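Local coordinates for DUF3299 domain-containing protein (PDB 4HSP) that is of unknown function but belongs to the DUF3299 family, folding around a curled mixed beta sheet probably related to the OB fold, at residues A51-E56 with T120-N125; F115-T120 with M137-V142. One frame throughout, in Å; residues are numbered along the deposited sequence.

Overall arrangement
The chain first reaches 51-56, which leads into the long strand 55-68, and then runs through 73-80, 98-102 and 105-107 before returning at 115-120. Directly after that, 120-125 comes back against 51-56, so contact 1 closes a loop of 63 residues. Contact 2 closes a shorter one of 16, where 137-142 in strand 132-144 pairs with 115-120. The segments alternate along the chain, so the two loops cross, and T120 belongs to both contacts. Their centres lie about 12 Å apart: contact 1 ties strand 120-122 to strand 55-68, and contact 2 ties residues 115-120 to strand 132-144, within one curled sheet. F121 and M137 pack together where they meet.

Contact 1: A51-E56 with T120-N125; sequences ALDGIE and TFKVEN. With SO4 (sulfate ion), chain B; EDO (1,2-ethanediol), chain K.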
loop_
_atom_site.group_PDB
_atom_site.type_symbol
_atom_site.label_atom_id
_atom_site.label_comp_id
_atom_site.label_asym_id
_atom_site.label_seq_id
_atom_site.Cartn_x
_atom_site.Cartn_y
_atom_site.Cartn_z
ATOM N N ALA A 51 22.127 -26.813 -13.223
ATOM C CA ALA A 51 22.102 -27.847 -12.168
ATOM C C ALA A 51 20.910 -27.680 -11.208
ATOM O O ALA A 51 20.690 -28.518 -10.329
ATOM C CB ALA A 51 23.406 -27.833 -11.378
ATOM N N LEU A 52 20.152 -26.607 -11.380
ATOM C CA LEU A 52 19.001 -26.316 -10.544
ATOM C C LEU A 52 17.736 -26.965 -11.095
ATOM O O LEU A 52 16.738 -27.009 -10.386
ATOM C CB LEU A 52 18.806 -24.776 -10.422
ATOM C CG LEU A 52 19.902 -23.970 -9.668
ATOM C CD1 LEU A 52 19.573 -22.496 -9.628
ATOM C CD2 LEU A 52 20.165 -24.505 -8.241
ATOM N N ASP A 53 17.773 -27.471 -12.339
ATOM C CA ASP A 53 16.594 -28.013 -13.014
ATOM C C ASP A 53 16.037 -29.245 -12.337
ATOM O O ASP A 53 16.746 -30.232 -12.170
ATOM C CB ASP A 53 16.878 -28.319 -14.501
ATOM C CG ASP A 53 15.626 -28.566 -15.345
ATOM O OD1 ASP A 53 14.756 -27.666 -15.400
ATOM O OD2 ASP A 53 15.538 -29.646 -15.979
ATOM N N GLY A 54 14.758 -29.175 -11.978
ATOM C CA GLY A 54 14.028 -30.283 -11.369
ATOM C C GLY A 54 14.082 -30.391 -9.865
ATOM O O GLY A 54 13.478 -31.298 -9.304
ATOM N N ILE A 55 14.783 -29.484 -9.184
ATOM C CA ILE A 55 14.889 -29.606 -7.721
ATOM C C ILE A 55 13.638 -29.024 -7.023
ATOM O O ILE A 55 12.869 -28.283 -7.637
ATOM C CB ILE A 55 16.210 -28.954 -7.175
ATOM C CG1 ILE A 55 16.142 -27.410 -7.169
ATOM C CG2 ILE A 55 17.488 -29.506 -7.877
ATOM C CD1 ILE A 55 17.133 -26.758 -6.320
ATOM N N GLU A 56 13.452 -29.378 -5.742
ATOM C CA GLU A 56 12.438 -28.811 -4.852
ATOM C C GLU A 56 13.157 -27.654 -4.179
ATOM O O GLU A 56 14.117 -27.881 -3.453
ATOM C CB GLU A 56 11.921 -29.879 -3.852
ATOM C CG GLU A 56 10.438 -29.803 -3.513
ATOM C CD GLU A 56 9.457 -29.949 -4.667
ATOM O OE1 GLU A 56 9.766 -30.680 -5.640
ATOM O OE2 GLU A 56 8.361 -29.346 -4.581
ATOM N N THR A 120 8.473 -27.008 -7.051
ATOM C CA THR A 120 9.318 -27.640 -8.071
ATOM C C THR A 120 9.930 -26.527 -8.912
ATOM O O THR A 120 9.214 -25.665 -9.438
ATOM C CB THR A 120 8.510 -28.665 -8.898
ATOM O OG1 THR A 120 7.858 -29.567 -7.997
ATOM C CG2 THR A 120 9.384 -29.442 -9.889
ATOM N N PHE A 121 11.259 -26.547 -9.011
ATOM C CA PHE A 121 12.068 -25.551 -9.683
ATOM C C PHE A 121 12.579 -26.066 -11.017
ATOM O O PHE A 121 13.251 -27.082 -11.063
ATOM C CB PHE A 121 13.235 -25.160 -8.758
ATOM C CG PHE A 121 13.966 -23.898 -9.137
ATOM C CD1 PHE A 121 13.460 -22.655 -8.792
ATOM C CD2 PHE A 121 15.160 -23.952 -9.835
ATOM C CE1 PHE A 121 14.157 -21.487 -9.111
ATOM C CE2 PHE A 121 15.834 -22.780 -10.192
ATOM C CZ PHE A 121 15.344 -21.559 -9.806
ATOM N N LYS A 122 12.314 -25.319 -12.088
ATOM C CA LYS A 122 12.685 -25.634 -13.470
ATOM C C LYS A 122 13.550 -24.551 -14.101
ATOM O O LYS A 122 13.278 -23.358 -13.938
ATOM C CB LYS A 122 11.407 -25.758 -14.339
ATOM C CG LYS A 122 10.780 -27.119 -14.469
ATOM C CD LYS A 122 9.812 -27.082 -15.666
ATOM C CE LYS A 122 10.317 -27.853 -16.873
ATOM N NZ LYS A 122 11.516 -27.231 -17.506
ATOM N N VAL A 123 14.514 -24.969 -14.913
ATOM C CA VAL A 123 15.380 -24.084 -15.682
ATOM C C VAL A 123 14.792 -24.113 -17.093
ATOM O O VAL A 123 15.124 -24.978 -17.912
ATOM C CB VAL A 123 16.876 -24.483 -15.594
ATOM C CG1 VAL A 123 17.729 -23.538 -16.421
ATOM C CG2 VAL A 123 17.357 -24.495 -14.145
ATOM N N GLU A 124 13.798 -23.237 -17.302
ATOM C CA GLU A 124 13.004 -23.111 -18.519
ATOM C C GLU A 124 12.662 -21.661 -18.735
ATOM O O GLU A 124 12.312 -20.959 -17.785
ATOM C CB GLU A 124 11.720 -23.947 -18.384
ATOM C CG GLU A 124 10.972 -24.187 -19.688
ATOM C CD GLU A 124 9.529 -24.655 -19.572
ATOM O OE1 GLU A 124 9.199 -25.394 -18.613
ATOM O OE2 GLU A 124 8.726 -24.282 -20.457
ATOM N N ASN A 125 12.763 -21.212 -19.981
ATOM C CA ASN A 125 12.468 -19.842 -20.334
ATOM C C ASN A 125 10.982 -19.542 -20.206
ATOM O O ASN A 125 10.138 -20.401 -20.489
ATOM C CB ASN A 125 12.972 -19.542 -21.741
ATOM C CG ASN A 125 14.470 -19.329 -21.776
ATOM O OD1 ASN A 125 15.132 -19.078 -20.748
ATOM N ND2 ASN A 125 15.039 -19.403 -22.966
HETATM S S SO4 B . 15.515 -32.853 -5.234
HETATM O O1 SO4 B . 14.396 -33.081 -4.314
HETATM O O2 SO4 B . 15.755 -31.423 -5.210
HETATM O O3 SO4 B . 16.752 -33.509 -4.794
HETATM O O4 SO4 B . 15.133 -33.320 -6.570
HETATM C C1 EDO K . 19.374 -17.820 -21.831
HETATM O O1 EDO K . 18.653 -17.654 -23.053
HETATM C C2 EDO K . 18.408 -18.285 -20.703
HETATM O O2 EDO K . 17.326 -17.363 -20.502
#
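The carboxylate oxygen OD1 of D53 is gripped firmly once and loosely once: by a nearly straight hydrogen bond from V123 N (2.8 Å, 171°), received on its anti lone pair, and by a long salt bridge from K122 NZ at 3.9 Å. K122 also weakly salt-bridges E124, making a three-residue ionic network. The backbone beside it is a G1 beta bulge, in which G54 and I55 both face F121 where the chain enters strand 55-68. A type II turn from L52 to I55 sets it up, with G54 at the positive phi (89°) that glycine readily takes. G54 N donates to F121 O at 2.7 Å, and F121 N answers to I55 O, arriving almost along the C=O axis. With CG anti to its backbone N (chi1 -165°), the F121 ring lies alongside L52, whose CB is 3.6 Å from CE2. L52 O sits in the ring plane at its edge, 3.5 Å from CD2. Y135 and M137 also meet F121, whose strand pairs with both 55-68 and 132-144. V123 CG2 leans on the backbone of D53. On the face shared by E56 and T120, the glutamate chain bends at chi2 and brings OE1 to 3.2 Å from T120 OG1. A sulfate, probably from the crystallisation liquor and also bound by R4, accepts a hydrogen bond on its O2 from E56 N at 3.1 Å.

Contact 2: F115-T120 with M137-V142; sequences FWVEGT and MQASKV
V117 spreads its two methyls over three neighbours: CG1, anti to the backbone N, rests 3.8 Å from A139 CB and close to the selenium of selenomethionine M137, while CG2 lies beside V142 CG1. This apolar patch backs a classic beta bulge between antiparallel strands, where S140 and K141 both face E118 and the register slips by one residue. E118 O takes two amides there: S140 N at 2.8 Å, in the carbonyl plane, and K141 N at 3.3 Å, above that plane. In return, E118 N donates to K141 O along an almost straight line (173°). Both chains turn a corner at the bulge, at G119 and S140, so that strands 115-118 and 137-139 run at 105° to each other, as suits a strongly curled sheet. The nearly fully extended G119 passes so close to the partner strand that its CA is 4.1 Å from A139 CA, an approach that depends on glycine having no side chain. Beyond it, T120 and Q138 exchange backbone bonds, and a water donates to Q138 O. F77, L79 and V100 add to the packing around V117, whereas the ring of W116 meets H26 of a second subunit edge-to-face. On the face of E118 and K141 the two extended side chains run side by side, with E118 OE2 3.7 Å from K141 CD but K141 NZ beyond salt-bridge range. V142 CG1 also meets the F115 ring obliquely, 3.8 Å from CD2. The M137 chain, bent at chi3, folds its CE methyl back to within 3.1 Å of G119 O.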
loop_
_atom_site.group_PDB
_atom_site.type_symbol
_atom_site.label_atom_id
_atom_site.label_comp_id
_atom_site.label_asym_id
_atom_site.label_seq_id
_atom_site.Cartn_x
_atom_site.Cartn_y
_atom_site.Cartn_z
ATOM N N PHE A 115 7.799 -12.731 0.506
ATOM C CA PHE A 115 7.313 -14.087 0.726
ATOM C C PHE A 115 8.396 -15.115 0.534
ATOM O O PHE A 115 9.410 -14.821 -0.073
ATOM C CB PHE A 115 6.192 -14.409 -0.272
ATOM C CG PHE A 115 4.907 -13.668 -0.043
ATOM C CD1 PHE A 115 4.726 -12.379 -0.544
ATOM C CD2 PHE A 115 3.860 -14.263 0.646
ATOM C CE1 PHE A 115 3.538 -11.686 -0.321
ATOM C CE2 PHE A 115 2.674 -13.563 0.874
ATOM C CZ PHE A 115 2.524 -12.279 0.389
ATOM N N TRP A 116 8.157 -16.326 1.051
ATOM C CA TRP A 116 8.884 -17.563 0.796
ATOM C C TRP A 116 8.060 -18.333 -0.249
ATOM O O TRP A 116 6.873 -18.571 -0.031
ATOM C CB TRP A 116 9.077 -18.420 2.079
ATOM C CG TRP A 116 10.114 -17.898 3.021
ATOM C CD1 TRP A 116 9.904 -17.283 4.223
ATOM C CD2 TRP A 116 11.529 -17.879 2.799
ATOM N NE1 TRP A 116 11.097 -16.830 4.737
ATOM C CE2 TRP A 116 12.114 -17.191 3.887
ATOM C CE3 TRP A 116 12.363 -18.372 1.779
ATOM C CZ2 TRP A 116 13.497 -17.022 4.004
ATOM C CZ3 TRP A 116 13.733 -18.192 1.890
ATOM C CH2 TRP A 116 14.285 -17.494 2.972
ATOM N N VAL A 117 8.656 -18.638 -1.406
ATOM C CA VAL A 117 8.002 -19.450 -2.439
ATOM C C VAL A 117 8.737 -20.817 -2.497
ATOM O O VAL A 117 9.918 -20.866 -2.841
ATOM C CB VAL A 117 7.925 -18.776 -3.841
ATOM C CG1 VAL A 117 7.276 -19.719 -4.842
ATOM C CG2 VAL A 117 7.186 -17.441 -3.797
ATOM N N GLU A 118 8.037 -21.897 -2.160
ATOM C CA GLU A 118 8.531 -23.278 -2.209
ATOM C C GLU A 118 7.838 -24.023 -3.314
ATOM O O GLU A 118 6.621 -23.890 -3.458
ATOM C CB GLU A 118 8.247 -24.020 -0.879
ATOM C CG GLU A 118 8.755 -23.317 0.369
ATOM C CD GLU A 118 8.396 -23.972 1.688
ATOM O OE1 GLU A 118 8.144 -25.199 1.693
ATOM O OE2 GLU A 118 8.394 -23.265 2.722
ATOM N N GLY A 119 8.563 -24.885 -4.012
ATOM C CA GLY A 119 7.966 -25.727 -5.049
ATOM C C GLY A 119 8.959 -26.355 -5.995
ATOM O O GLY A 119 10.155 -26.266 -5.773
ATOM N N THR A 120 8.473 -27.008 -7.051
ATOM C CA THR A 120 9.318 -27.640 -8.071
ATOM C C THR A 120 9.930 -26.527 -8.912
ATOM O O THR A 120 9.214 -25.665 -9.438
ATOM C CB THR A 120 8.510 -28.665 -8.898
ATOM O OG1 THR A 120 7.858 -29.567 -7.997
ATOM C CG2 THR A 120 9.384 -29.442 -9.889
HETATM N N MSE A 137 8.715 -21.984 -11.588
HETATM C CA MSE A 137 8.372 -22.680 -10.356
HETATM C C MSE A 137 6.864 -22.937 -10.282
HETATM O O MSE A 137 6.043 -22.065 -10.575
HETATM C CB MSE A 137 8.845 -21.863 -9.153
HETATM C CG MSE A 137 8.707 -22.531 -7.804
HETATM SE SE MSE A 137 10.049 -21.744 -6.597
HETATM C CE MSE A 137 10.930 -23.302 -6.228
ATOM N N GLN A 138 6.523 -24.163 -9.923
ATOM C CA GLN A 138 5.175 -24.601 -9.644
ATOM C C GLN A 138 5.150 -24.662 -8.135
ATOM O O GLN A 138 5.713 -25.583 -7.542
ATOM C CB GLN A 138 4.875 -25.940 -10.339
ATOM C CG GLN A 138 3.430 -26.409 -10.197
ATOM C CD GLN A 138 2.421 -25.469 -10.824
ATOM O OE1 GLN A 138 2.551 -25.064 -11.984
ATOM N NE2 GLN A 138 1.382 -25.120 -10.066
ATOM N N ALA A 139 4.655 -23.601 -7.515
ATOM C CA ALA A 139 4.666 -23.474 -6.070
ATOM C C ALA A 139 3.682 -24.421 -5.351
ATOM O O ALA A 139 2.524 -24.571 -5.760
ATOM C CB ALA A 139 4.385 -22.038 -5.670
ATOM N N SER A 140 4.179 -25.030 -4.253
ATOM C CA SER A 140 3.484 -25.879 -3.281
ATOM C C SER A 140 3.004 -25.008 -2.121
ATOM O O SER A 140 1.980 -25.304 -1.492
ATOM C CB SER A 140 4.426 -26.954 -2.719
ATOM O OG SER A 140 5.316 -27.527 -3.663
ATOM N N LYS A 141 3.797 -23.954 -1.807
ATOM C CA LYS A 141 3.566 -23.044 -0.695
ATOM C C LYS A 141 4.125 -21.654 -0.982
ATOM O O LYS A 141 5.248 -21.504 -1.481
ATOM C CB LYS A 141 4.236 -23.627 0.553
ATOM C CG LYS A 141 3.719 -23.147 1.893
ATOM C CD LYS A 141 4.678 -23.634 2.985
ATOM C CE LYS A 141 4.094 -23.693 4.375
ATOM N NZ LYS A 141 5.168 -23.760 5.404
ATOM N N VAL A 142 3.308 -20.642 -0.680
ATOM C CA VAL A 142 3.616 -19.216 -0.750
ATOM C C VAL A 142 3.228 -18.685 0.615
ATOM O O VAL A 142 2.059 -18.721 0.988
ATOM C CB VAL A 142 2.983 -18.439 -1.921
ATOM C CG1 VAL A 142 3.528 -17.010 -1.958
ATOM C CG2 VAL A 142 3.252 -19.149 -3.248
HETATM O O HOH W 1 4.839 -28.286 -7.077
#